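GTP-binding protein (Sulfolobus solfataricus P2, PDB 2QTF) hydrolyses GTP, for which it is specific, and associates with the 50S ribosomal subunit, with a possible role in protein synthesis or ribosome biogenesis. Local coordinates at residues L313-E317 with D329-I333; K40-Q44 with L60-L66; F249-S253 with I284-I288. All coordinates share one frame. Residues are numbered along the deposited sequence.

How the contacts relate
The three contacts follow one another along the chain, contact 2 closing before contact 3 opens and contact 3 before contact 1. Contact 2 belongs to the N-terminal domain, whereas contacts 3 and 1 both lie in the Hflx-type G domain. Contacts 1 and 2 sit on opposite sides of the chain's centre, about 41 Å apart between centres; contact 3 is about 23 Å from contact 1 and 30 Å from contact 2, again between centres, and no two touch. Contacts 1 and 3 each border the inferred GTP site, through Pro332 beside Ile302 and through Leu252 and Ile284 beside Val234 and Tyr187. Contact 2 lies away from it.

Contact 1 of 3, residues L313-E317 with D329-I333; sequences LDLVE and DVIPI
In the P-loop GTPase fold, helix 309-323 belongs to the beta-alpha-beta unit between strands 295-300 and 327-332, and here its 313-317 turn packs on the edge strand that follows it. Helix segment 313-317 and strand segment 329-332 run nearly antiparallel, at 155° with axes 8.8 Å apart; Leu313 lies nearest Pro332 (CA to CA 7.0 Å) and Glu317 nearest Val330 (5.8 Å). Val330, chi1 t, is the main bump. It points into a hollow on the helix bounded by Leu313, Val316 and Glu317: Val330 CG1 lies 3.9 Å from Leu313 CD1 and 3.8 Å from Val316 CG1, while Val330 CG2 reaches 3.7 Å from Glu317 CA. Leu313, in the t,p rotamer, extends CD1 into the shallow dip between Val330 and the proline ring. Ile331 points away, to helix 341-355 beyond the sheet. No hydrogen bond joins the segments; strand 295-300 holds this strand through backbone bonds. Pro332 also lies close to Ile302, an inferred GTP-binding residue. At the other end Asp329 OD2 forms a salt bridge with Lys347, and Asp329 OD1 accepts Val330 N at 2.7 Å. The Pro332 end of the hollow closes where Leu313 CD1 meets Pro332 CD at 3.9 Å.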
ATOM      1  N   LEU A 313     -14.294  12.274  16.621  1.00 34.91           N
ATOM      2  CA  LEU A 313     -13.024  13.006  16.810  1.00 34.24           C
ATOM      3  C   LEU A 313     -12.608  12.890  18.252  1.00 33.72           C
ATOM      4  O   LEU A 313     -11.457  12.707  18.577  1.00 33.24           O
ATOM      5  CB  LEU A 313     -13.217  14.488  16.370  1.00 34.75           C
ATOM      6  CG  LEU A 313     -11.982  15.362  16.395  1.00 36.47           C
ATOM      7  CD1 LEU A 313     -11.032  14.926  15.275  1.00 34.82           C
ATOM      8  CD2 LEU A 313     -12.441  16.863  16.147  1.00 36.31           C
ATOM      9  N   ASP A 314     -13.543  13.024  19.186  1.00 35.21           N
ATOM     10  CA  ASP A 314     -13.110  12.970  20.553  1.00 35.46           C
ATOM     11  C   ASP A 314     -12.640  11.538  20.983  1.00 33.44           C
ATOM     12  O   ASP A 314     -11.641  11.397  21.662  1.00 33.35           O
ATOM     13  CB  ASP A 314     -14.231  13.434  21.475  1.00 40.27           C
ATOM     14  CG  ASP A 314     -13.760  13.525  22.923  1.00 46.02           C
ATOM     15  OD1 ASP A 314     -14.417  12.882  23.789  1.00 57.90           O
ATOM     16  OD2 ASP A 314     -12.691  14.177  23.174  1.00 56.92           O
ATOM     17  N   LEU A 315     -13.380  10.518  20.579  1.00 34.15           N
ATOM     18  CA  LEU A 315     -12.919   9.098  20.677  1.00 35.45           C
ATOM     19  C   LEU A 315     -11.499   8.862  20.136  1.00 33.07           C
ATOM     20  O   LEU A 315     -10.603   8.374  20.817  1.00 33.10           O
ATOM     21  CB  LEU A 315     -13.885   8.228  19.879  1.00 34.93           C
ATOM     22  CG  LEU A 315     -13.530   6.733  19.790  1.00 38.86           C
ATOM     23  CD1 LEU A 315     -13.273   6.146  21.148  1.00 43.19           C
ATOM     24  CD2 LEU A 315     -14.670   5.966  19.076  1.00 38.25           C
ATOM     25  N   VAL A 316     -11.291   9.263  18.878  1.00 31.06           N
ATOM     26  CA  VAL A 316      -9.943   9.129  18.252  1.00 28.55           C
ATOM     27  C   VAL A 316      -8.871   9.857  19.000  1.00 29.28           C
ATOM     28  O   VAL A 316      -7.752   9.346  19.215  1.00 30.48           O
ATOM     29  CB  VAL A 316     -10.025   9.530  16.724  1.00 28.33           C
ATOM     30  CG1 VAL A 316      -8.656   9.587  16.063  1.00 27.00           C
ATOM     31  CG2 VAL A 316     -10.992   8.585  15.980  1.00 26.30           C
ATOM     32  N   GLU A 317      -9.162  11.085  19.409  1.00 29.99           N
ATOM     33  CA  GLU A 317      -8.142  11.811  20.099  1.00 33.01           C
ATOM     34  C   GLU A 317      -7.823  11.171  21.449  1.00 33.25           C
ATOM     35  O   GLU A 317      -6.668  11.008  21.777  1.00 32.42           O
ATOM     36  CB  GLU A 317      -8.576  13.288  20.334  1.00 34.07           C
ATOM     37  CG  GLU A 317      -7.444  13.967  21.019  1.00 41.99           C
ATOM     38  CD  GLU A 317      -7.655  15.459  21.216  1.00 54.04           C
ATOM     39  OE1 GLU A 317      -7.754  16.160  20.183  1.00 57.81           O
ATOM     40  OE2 GLU A 317      -7.688  15.914  22.405  1.00 58.63           O
ATOM     41  N   ASP A 329      -1.368  16.260  17.028  1.00 23.52           N
ATOM     42  CA  ASP A 329      -2.725  16.705  17.077  1.00 25.66           C
ATOM     43  C   ASP A 329      -3.581  15.713  16.366  1.00 23.05           C
ATOM     44  O   ASP A 329      -3.053  14.788  15.747  1.00 22.92           O
ATOM     45  CB  ASP A 329      -2.854  18.048  16.316  1.00 26.16           C
ATOM     46  CG  ASP A 329      -3.983  18.930  16.911  1.00 33.38           C
ATOM     47  OD1 ASP A 329      -4.855  18.356  17.615  1.00 29.63           O
ATOM     48  OD2 ASP A 329      -3.959  20.156  16.698  1.00 39.94           O
ATOM     49  N   VAL A 330      -4.889  15.898  16.468  1.00 23.65           N
ATOM     50  CA  VAL A 330      -5.908  15.068  15.828  1.00 23.78           C
ATOM     51  C   VAL A 330      -6.878  16.015  15.132  1.00 25.26           C
ATOM     52  O   VAL A 330      -7.508  16.837  15.845  1.00 25.97           O
ATOM     53  CB  VAL A 330      -6.668  14.150  16.893  1.00 23.62           C
ATOM     54  CG1 VAL A 330      -7.633  13.262  16.185  1.00 26.86           C
ATOM     55  CG2 VAL A 330      -5.695  13.190  17.616  1.00 20.89           C
ATOM     56  N   ILE A 331      -6.968  15.972  13.784  1.00 22.38           N
ATOM     57  CA  ILE A 331      -7.872  16.869  13.013  1.00 24.33           C
ATOM     58  C   ILE A 331      -8.804  16.092  12.083  1.00 22.97           C
ATOM     59  O   ILE A 331      -8.437  15.075  11.559  1.00 22.54           O
ATOM     60  CB  ILE A 331      -7.087  17.979  12.257  1.00 21.94           C
ATOM     61  CG1 ILE A 331      -6.105  17.327  11.260  1.00 21.84           C
ATOM     62  CG2 ILE A 331      -6.198  18.702  13.361  1.00 26.15           C
ATOM     63  CD1 ILE A 331      -5.229  18.282  10.373  1.00 24.30           C
ATOM     64  N   PRO A 332     -10.004  16.606  11.866  1.00 23.57           N
ATOM     65  CA  PRO A 332     -10.871  16.036  10.850  1.00 22.59           C
ATOM     66  C   PRO A 332     -10.672  16.735   9.549  1.00 22.47           C
ATOM     67  O   PRO A 332     -10.604  18.021   9.520  1.00 20.66           O
ATOM     68  CB  PRO A 332     -12.282  16.381  11.386  1.00 23.40           C
ATOM     69  CG  PRO A 332     -12.025  17.793  12.142  1.00 23.52           C
ATOM     70  CD  PRO A 332     -10.622  17.727  12.641  1.00 24.28           C
ATOM     71  N   ILE A 333     -10.605  15.972   8.476  1.00 21.09           N
ATOM     72  CA  ILE A 333     -10.500  16.585   7.165  1.00 22.27           C
ATOM     73  C   ILE A 333     -11.326  15.801   6.176  1.00 23.00           C
ATOM     74  O   ILE A 333     -11.741  14.647   6.453  1.00 23.37           O
ATOM     75  CB  ILE A 333      -9.019  16.523   6.604  1.00 21.80           C
ATOM     76  CG1 ILE A 333      -8.590  15.021   6.476  1.00 23.47           C
ATOM     77  CG2 ILE A 333      -8.082  17.360   7.525  1.00 19.23           C
ATOM     78  CD1 ILE A 333      -7.181  14.816   5.767  1.00 24.19           C
TER

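Contact 2 of 3, residues K40-Q44 with L60-L66; sequences KFYIQ and LIIFEQL
Tyr42 and Ile43 reach from an irregular loop onto a strand and the turn beyond it. Segment 40-44 has no regular structure: Tyr42 takes a positive phi (67/-69), Ile43 is extended (-77/171), and Gln44 is the N-cap residue of helix 45-52. In 60-66, residues 60-62 are strand, and Phe63 (-83/71) centres an inverse gamma turn with a weak Glu64 N to Ile62 O bond of 2.9 Å. The backbones stay well apart, with Tyr42 and Leu66 CA atoms 7.9 Å and those of Ile43 and Ile62 8.8 Å from each other.

Tyr42, chi1 t and chi2 76°, lays its ring beside Leu66. The m,t rotamer of Leu66 brings CD2 over one ring face in a CH-pi contact, 4.0 Å from the centroid and 26° off the normal, with CD2 3.6 Å from Tyr42 CG. Ile62, also m,t, meets Tyr42 CE2 through CG2 at 3.6 Å. Strand 59-62 is an inner strand of the parallel four-stranded sheet in the N-terminal domain, between 2-7 and 82-84, and the loop leading into helix 45-52 packs against the side of this strand from which Leu60 and Ile62 project. Ile43, in the p,t rotamer, splays its two arms: CD1 lies 3.9 Å from Leu60 CD2, and CG2 3.9 Å from Ile62 CD1. Leu60 is t,p. Phe7 and Ile51 extend this apolar patch, and His70 meets the Tyr42 ring edge-to-face. Glu64, chi1 -121° and between wells, places CG 3.7 Å from Tyr42 OH but turns its carboxylate away, OE2 accepting Gln65 N at 2.7 Å.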
ATOM      1  N   LYS A  40      -6.890 -24.507 -17.233  1.00 34.18           N
ATOM      2  CA  LYS A  40      -5.674 -23.974 -17.793  1.00 33.58           C
ATOM      3  C   LYS A  40      -5.495 -22.499 -17.534  1.00 31.10           C
ATOM      4  O   LYS A  40      -4.396 -22.085 -17.169  1.00 32.14           O
ATOM      5  CB  LYS A  40      -5.563 -24.229 -19.306  1.00 33.10           C
ATOM      6  CG  LYS A  40      -5.615 -25.719 -19.713  1.00 37.38           C
ATOM      7  CD  LYS A  40      -5.661 -25.844 -21.250  1.00 38.20           C
ATOM      8  CE  LYS A  40      -4.338 -25.268 -21.949  1.00 45.20           C
ATOM      9  NZ  LYS A  40      -4.230 -25.291 -23.491  1.00 48.07           N
ATOM     10  N   PHE A  41      -6.540 -21.690 -17.736  1.00 27.38           N
ATOM     11  CA  PHE A  41      -6.324 -20.251 -17.821  1.00 26.60           C
ATOM     12  C   PHE A  41      -6.910 -19.494 -16.672  1.00 26.20           C
ATOM     13  O   PHE A  41      -6.858 -18.245 -16.628  1.00 25.68           O
ATOM     14  CB  PHE A  41      -6.976 -19.763 -19.106  1.00 27.70           C
ATOM     15  CG  PHE A  41      -6.413 -20.446 -20.346  1.00 24.75           C
ATOM     16  CD1 PHE A  41      -5.153 -20.098 -20.840  1.00 24.56           C
ATOM     17  CD2 PHE A  41      -7.168 -21.453 -20.976  1.00 25.61           C
ATOM     18  CE1 PHE A  41      -4.583 -20.727 -22.045  1.00 26.26           C
ATOM     19  CE2 PHE A  41      -6.669 -22.090 -22.114  1.00 22.22           C
ATOM     20  CZ  PHE A  41      -5.364 -21.733 -22.681  1.00 21.09           C
ATOM     21  N   TYR A  42      -7.550 -20.233 -15.780  1.00 25.23           N
ATOM     22  CA  TYR A  42      -8.251 -19.603 -14.613  1.00 25.93           C
ATOM     23  C   TYR A  42      -9.463 -18.758 -15.063  1.00 24.94           C
ATOM     24  O   TYR A  42     -10.678 -19.092 -14.781  1.00 23.38           O
ATOM     25  CB  TYR A  42      -7.240 -18.738 -13.709  1.00 27.37           C
ATOM     26  CG  TYR A  42      -7.960 -18.251 -12.474  1.00 25.97           C
ATOM     27  CD1 TYR A  42      -8.213 -19.139 -11.429  1.00 30.63           C
ATOM     28  CD2 TYR A  42      -8.550 -17.061 -12.443  1.00 25.44           C
ATOM     29  CE1 TYR A  42      -8.958 -18.747 -10.341  1.00 29.42           C
ATOM     30  CE2 TYR A  42      -9.305 -16.607 -11.336  1.00 28.90           C
ATOM     31  CZ  TYR A  42      -9.517 -17.484 -10.317  1.00 28.00           C
ATOM     32  OH  TYR A  42     -10.273 -17.097  -9.254  1.00 34.03           O
ATOM     33  N   ILE A  43      -9.190 -17.629 -15.734  1.00 22.25           N
ATOM     34  CA  ILE A  43     -10.281 -16.882 -16.308  1.00 24.02           C
ATOM     35  C   ILE A  43     -10.766 -17.593 -17.611  1.00 23.91           C
ATOM     36  O   ILE A  43     -10.104 -18.495 -18.070  1.00 23.27           O
ATOM     37  CB  ILE A  43      -9.935 -15.363 -16.598  1.00 25.22           C
ATOM     38  CG1 ILE A  43      -8.856 -15.254 -17.618  1.00 26.01           C
ATOM     39  CG2 ILE A  43      -9.497 -14.650 -15.204  1.00 22.69           C
ATOM     40  CD1 ILE A  43      -8.662 -13.757 -18.186  1.00 26.61           C
ATOM     41  N   GLN A  44     -11.871 -17.151 -18.178  1.00 23.44           N
ATOM     42  CA  GLN A  44     -12.422 -17.828 -19.357  1.00 28.53           C
ATOM     43  C   GLN A  44     -11.578 -17.505 -20.580  1.00 29.07           C
ATOM     44  O   GLN A  44     -10.935 -16.433 -20.658  1.00 24.59           O
ATOM     45  CB  GLN A  44     -13.912 -17.439 -19.536  1.00 29.31           C
ATOM     46  CG  GLN A  44     -14.909 -18.108 -18.380  1.00 38.00           C
ATOM     47  CD  GLN A  44     -14.567 -19.580 -17.849  1.00 47.82           C
ATOM     48  OE1 GLN A  44     -14.373 -20.534 -18.628  1.00 43.05           O
ATOM     49  NE2 GLN A  44     -14.439 -19.727 -16.486  1.00 50.39           N
ATOM     50  N   LEU A  60      -3.177  -7.797 -16.780  1.00 20.76           N
ATOM     51  CA  LEU A  60      -4.271  -8.577 -16.154  1.00 21.63           C
ATOM     52  C   LEU A  60      -3.980  -8.750 -14.658  1.00 20.87           C
ATOM     53  O   LEU A  60      -2.907  -9.139 -14.310  1.00 21.24           O
ATOM     54  CB  LEU A  60      -4.333  -9.956 -16.804  1.00 21.32           C
ATOM     55  CG  LEU A  60      -5.282 -10.980 -16.209  1.00 22.17           C
ATOM     56  CD1 LEU A  60      -6.708 -10.424 -16.122  1.00 27.69           C
ATOM     57  CD2 LEU A  60      -5.183 -12.327 -17.063  1.00 24.19           C
ATOM     58  N   ILE A  61      -4.930  -8.398 -13.791  1.00 22.26           N
ATOM     59  CA  ILE A  61      -4.713  -8.589 -12.377  1.00 22.58           C
ATOM     60  C   ILE A  61      -5.817  -9.481 -11.813  1.00 21.31           C
ATOM     61  O   ILE A  61      -6.992  -9.177 -11.994  1.00 21.20           O
ATOM     62  CB  ILE A  61      -4.659  -7.199 -11.601  1.00 22.20           C
ATOM     63  CG1 ILE A  61      -3.511  -6.340 -12.195  1.00 21.24           C
ATOM     64  CG2 ILE A  61      -4.425  -7.438 -10.063  1.00 21.96           C
ATOM     65  CD1 ILE A  61      -3.527  -4.882 -11.665  1.00 22.81           C
ATOM     66  N   ILE A  62      -5.417 -10.566 -11.163  1.00 20.01           N
ATOM     67  CA  ILE A  62      -6.379 -11.502 -10.576  1.00 22.05           C
ATOM     68  C   ILE A  62      -6.212 -11.458  -9.066  1.00 22.72           C
ATOM     69  O   ILE A  62      -5.148 -11.736  -8.531  1.00 22.48           O
ATOM     70  CB  ILE A  62      -6.202 -12.893 -11.193  1.00 23.26           C
ATOM     71  CG1 ILE A  62      -6.571 -12.848 -12.743  1.00 22.59           C
ATOM     72  CG2 ILE A  62      -7.100 -13.879 -10.436  1.00 24.53           C
ATOM     73  CD1 ILE A  62      -5.991 -14.038 -13.491  1.00 23.85           C
ATOM     74  N   PHE A  63      -7.243 -11.020  -8.362  1.00 23.32           N
ATOM     75  CA  PHE A  63      -7.100 -10.915  -6.942  1.00 22.63           C
ATOM     76  C   PHE A  63      -7.337 -12.250  -6.252  1.00 24.44           C
ATOM     77  O   PHE A  63      -8.315 -12.372  -5.563  1.00 25.83           O
ATOM     78  CB  PHE A  63      -7.988  -9.780  -6.390  1.00 23.08           C
ATOM     79  CG  PHE A  63      -7.500  -9.235  -5.065  1.00 24.64           C
ATOM     80  CD1 PHE A  63      -6.319  -8.478  -4.974  1.00 26.72           C
ATOM     81  CD2 PHE A  63      -8.191  -9.547  -3.881  1.00 24.87           C
ATOM     82  CE1 PHE A  63      -5.889  -7.998  -3.694  1.00 24.83           C
ATOM     83  CE2 PHE A  63      -7.794  -9.059  -2.625  1.00 27.70           C
ATOM     84  CZ  PHE A  63      -6.657  -8.287  -2.520  1.00 23.31           C
ATOM     85  N   GLU A  64      -6.414 -13.198  -6.407  1.00 24.56           N
ATOM     86  CA  GLU A  64      -6.462 -14.532  -5.817  1.00 28.38           C
ATOM     87  C   GLU A  64      -5.030 -14.991  -5.882  1.00 28.50           C
ATOM     88  O   GLU A  64      -4.220 -14.378  -6.583  1.00 29.00           O
ATOM     89  CB  GLU A  64      -7.262 -15.487  -6.741  1.00 28.10           C
ATOM     90  CG  GLU A  64      -8.495 -16.144  -6.105  1.00 37.60           C
ATOM     91  CD  GLU A  64      -8.249 -16.840  -4.760  1.00 40.52           C
ATOM     92  OE1 GLU A  64      -9.268 -17.072  -4.057  1.00 46.64           O
ATOM     93  OE2 GLU A  64      -7.074 -17.145  -4.388  1.00 39.37           O
ATOM     94  N   GLN A  65      -4.706 -16.130  -5.300  1.00 27.80           N
ATOM     95  CA  GLN A  65      -3.437 -16.686  -5.544  1.00 32.43           C
ATOM     96  C   GLN A  65      -3.541 -17.706  -6.672  1.00 32.93           C
ATOM     97  O   GLN A  65      -4.268 -18.725  -6.504  1.00 34.54           O
ATOM     98  CB  GLN A  65      -2.870 -17.267  -4.235  1.00 31.13           C
ATOM     99  CG  GLN A  65      -1.471 -17.828  -4.362  1.00 37.00           C
ATOM    100  CD  GLN A  65      -0.901 -18.325  -3.013  1.00 38.84           C
ATOM    101  OE1 GLN A  65      -1.341 -17.876  -1.933  1.00 42.91           O
ATOM    102  NE2 GLN A  65       0.074 -19.277  -3.079  1.00 39.55           N
ATOM    103  N   LEU A  66      -2.796 -17.512  -7.765  1.00 29.53           N
ATOM    104  CA  LEU A  66      -2.834 -18.423  -8.975  1.00 29.27           C
ATOM    105  C   LEU A  66      -1.912 -19.580  -8.757  1.00 28.79           C
ATOM    106  O   LEU A  66      -0.839 -19.421  -8.192  1.00 28.19           O
ATOM    107  CB  LEU A  66      -2.420 -17.740 -10.337  1.00 27.62           C
ATOM    108  CG  LEU A  66      -3.348 -16.703 -10.876  1.00 33.43           C
ATOM    109  CD1 LEU A  66      -2.809 -16.003 -12.152  1.00 33.83           C
ATOM    110  CD2 LEU A  66      -4.823 -17.296 -11.055  1.00 34.90           C
TER

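Contact 3 of 3, residues F249-S253 with I284-I288; sequences FVTLS and ILREI
Two helices cross almost at right angles here, the 249-253 and 284-288 segments making a signed angle of -92° with axes 10.5 Å apart. The backbones come closest at Ser253 and Ile288, whose CA atoms are 5.5 Å from each other. Phe249 begins the contact. With chi1 m its ring leans toward the second helix and offers its edge to two isoleucines, Phe249 CD1 lying 3.8 Å from Ile288 CG2 and Phe249 CE1 4.3 Å from Ile284 CG2. Val250 and Thr251 face helix 101-121 instead, meeting Gln106 and Ile107 among others. Leu252, in the t,p rotamer, points at the partner; its CD2 presses on Ile284 CG2 at 3.4 Å, and its CG lies 4.0 Å from Ile288 CD1. Ser253, chi1 m, folds its hydroxyl back to donate to Phe249 O (OG to O 2.8 Å), which also accepts Ser253 N at 2.7 Å. The short Ser253 side chain sits where the backbones come closest, with Ile288 CB 3.5 Å from Ser253 OG. Ile288 is p,t and wedges among Phe249, Leu252 and Ser253, while Ile284 is m,t. No hydrogen bond links the segments. Leu252 also touches Val234, predicted to bind GTP, and Ile284 touches Tyr187, an inferred GTP-binding residue of the P-loop, so this apolar helix crossing lies beside the inferred nucleotide site of the P-loop GTPase domain.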
ATOM      1  N   PHE A 249       6.925  -5.942   6.076  1.00 19.60           N
ATOM      2  CA  PHE A 249       7.470  -5.262   7.258  1.00 19.99           C
ATOM      3  C   PHE A 249       8.740  -4.481   7.027  1.00 20.06           C
ATOM      4  O   PHE A 249       8.948  -3.370   7.551  1.00 22.43           O
ATOM      5  CB  PHE A 249       7.594  -6.238   8.450  1.00 19.96           C
ATOM      6  CG  PHE A 249       6.321  -6.432   9.112  1.00 22.34           C
ATOM      7  CD1 PHE A 249       5.728  -5.365   9.788  1.00 25.95           C
ATOM      8  CD2 PHE A 249       5.615  -7.646   8.990  1.00 25.47           C
ATOM      9  CE1 PHE A 249       4.466  -5.478  10.381  1.00 25.94           C
ATOM     10  CE2 PHE A 249       4.351  -7.785   9.583  1.00 30.25           C
ATOM     11  CZ  PHE A 249       3.767  -6.697  10.300  1.00 29.86           C
ATOM     12  N   VAL A 250       9.618  -5.015   6.265  1.00 20.20           N
ATOM     13  CA  VAL A 250      10.853  -4.281   6.004  1.00 20.29           C
ATOM     14  C   VAL A 250      10.605  -3.001   5.208  1.00 21.11           C
ATOM     15  O   VAL A 250      11.186  -1.937   5.439  1.00 21.16           O
ATOM     16  CB  VAL A 250      11.876  -5.198   5.257  1.00 20.26           C
ATOM     17  CG1 VAL A 250      13.140  -4.462   5.016  1.00 21.13           C
ATOM     18  CG2 VAL A 250      12.276  -6.424   6.133  1.00 27.20           C
ATOM     19  N   THR A 251       9.759  -3.086   4.197  1.00 19.30           N
ATOM     20  CA  THR A 251       9.342  -1.871   3.466  1.00 20.11           C
ATOM     21  C   THR A 251       8.636  -0.856   4.419  1.00 18.50           C
ATOM     22  O   THR A 251       8.882   0.343   4.327  1.00 18.10           O
ATOM     23  CB  THR A 251       8.334  -2.266   2.298  1.00 17.40           C
ATOM     24  OG1 THR A 251       9.011  -3.165   1.446  1.00 17.33           O
ATOM     25  CG2 THR A 251       7.863  -1.003   1.435  1.00 18.62           C
ATOM     26  N   LEU A 252       7.682  -1.325   5.213  1.00 20.09           N
ATOM     27  CA  LEU A 252       6.958  -0.447   6.083  1.00 22.00           C
ATOM     28  C   LEU A 252       7.900   0.162   7.129  1.00 24.18           C
ATOM     29  O   LEU A 252       7.758   1.374   7.500  1.00 23.68           O
ATOM     30  CB  LEU A 252       5.792  -1.253   6.796  1.00 23.24           C
ATOM     31  CG  LEU A 252       4.963  -0.436   7.837  1.00 25.45           C
ATOM     32  CD1 LEU A 252       4.182   0.795   7.192  1.00 20.66           C
ATOM     33  CD2 LEU A 252       4.017  -1.398   8.651  1.00 22.81           C
ATOM     34  N   SER A 253       8.873  -0.629   7.625  1.00 22.56           N
ATOM     35  CA  SER A 253       9.844  -0.091   8.626  1.00 24.69           C
ATOM     36  C   SER A 253      10.646   1.110   8.181  1.00 23.41           C
ATOM     37  O   SER A 253      11.262   1.828   9.030  1.00 25.73           O
ATOM     38  CB  SER A 253      10.821  -1.234   9.066  1.00 24.49           C
ATOM     39  OG  SER A 253      10.018  -2.166   9.802  1.00 30.87           O
ATOM     40  N   ILE A 284       1.152  -1.862  15.167  1.00 24.29           N
ATOM     41  CA  ILE A 284       2.126  -2.012  14.073  1.00 22.84           C
ATOM     42  C   ILE A 284       3.249  -1.000  14.193  1.00 22.52           C
ATOM     43  O   ILE A 284       4.397  -1.369  14.081  1.00 23.35           O
ATOM     44  CB  ILE A 284       1.421  -1.888  12.686  1.00 23.31           C
ATOM     45  CG1 ILE A 284       0.419  -3.024  12.485  1.00 23.80           C
ATOM     46  CG2 ILE A 284       2.447  -1.923  11.586  1.00 23.80           C
ATOM     47  CD1 ILE A 284      -0.613  -2.696  11.355  1.00 25.56           C
ATOM     48  N   LEU A 285       2.943   0.289  14.450  1.00 24.29           N
ATOM     49  CA  LEU A 285       3.997   1.307  14.510  1.00 23.39           C
ATOM     50  C   LEU A 285       4.953   0.989  15.654  1.00 24.11           C
ATOM     51  O   LEU A 285       6.175   1.055  15.470  1.00 24.53           O
ATOM     52  CB  LEU A 285       3.414   2.716  14.674  1.00 25.13           C
ATOM     53  CG  LEU A 285       2.617   3.186  13.412  1.00 24.51           C
ATOM     54  CD1 LEU A 285       1.824   4.428  13.679  1.00 29.44           C
ATOM     55  CD2 LEU A 285       3.589   3.404  12.236  1.00 26.48           C
ATOM     56  N   ARG A 286       4.408   0.598  16.786  1.00 25.55           N
ATOM     57  CA  ARG A 286       5.305   0.193  17.942  1.00 27.78           C
ATOM     58  C   ARG A 286       6.191  -0.974  17.520  1.00 25.61           C
ATOM     59  O   ARG A 286       7.370  -1.002  17.802  1.00 25.41           O
ATOM     60  CB  ARG A 286       4.427  -0.237  19.173  1.00 28.34           C
ATOM     61  CG  ARG A 286       5.265  -0.887  20.360  1.00 32.48           C
ATOM     62  CD  ARG A 286       4.487  -0.986  21.734  1.00 34.57           C
ATOM     63  NE  ARG A 286       5.383  -1.406  22.888  1.00 50.46           N
ATOM     64  CZ  ARG A 286       5.512  -2.650  23.437  1.00 56.79           C
ATOM     65  NH1 ARG A 286       4.875  -3.712  22.973  1.00 60.63           N
ATOM     66  NH2 ARG A 286       6.304  -2.862  24.479  1.00 60.65           N
ATOM     67  N   GLU A 287       5.643  -1.970  16.819  1.00 26.52           N
ATOM     68  CA  GLU A 287       6.406  -3.181  16.596  1.00 25.96           C
ATOM     69  C   GLU A 287       7.473  -2.974  15.565  1.00 27.46           C
ATOM     70  O   GLU A 287       8.453  -3.724  15.529  1.00 26.30           O
ATOM     71  CB  GLU A 287       5.517  -4.352  16.169  1.00 27.08           C
ATOM     72  CG  GLU A 287       4.556  -4.922  17.293  1.00 26.80           C
ATOM     73  CD  GLU A 287       5.325  -5.349  18.568  1.00 26.39           C
ATOM     74  OE1 GLU A 287       6.386  -5.976  18.455  1.00 27.46           O
ATOM     75  OE2 GLU A 287       4.875  -4.992  19.649  1.00 31.22           O
ATOM     76  N   ILE A 288       7.237  -2.033  14.633  1.00 27.25           N
ATOM     77  CA  ILE A 288       8.295  -1.787  13.619  1.00 27.41           C
ATOM     78  C   ILE A 288       9.361  -0.789  14.196  1.00 27.39           C
ATOM     79  O   ILE A 288      10.382  -0.526  13.576  1.00 30.41           O
ATOM     80  CB  ILE A 288       7.748  -1.235  12.280  1.00 27.83           C
ATOM     81  CG1 ILE A 288       7.069   0.126  12.497  1.00 27.39           C
ATOM     82  CG2 ILE A 288       6.823  -2.228  11.601  1.00 28.58           C
ATOM     83  CD1 ILE A 288       6.627   0.813  11.213  1.00 25.80           C
TER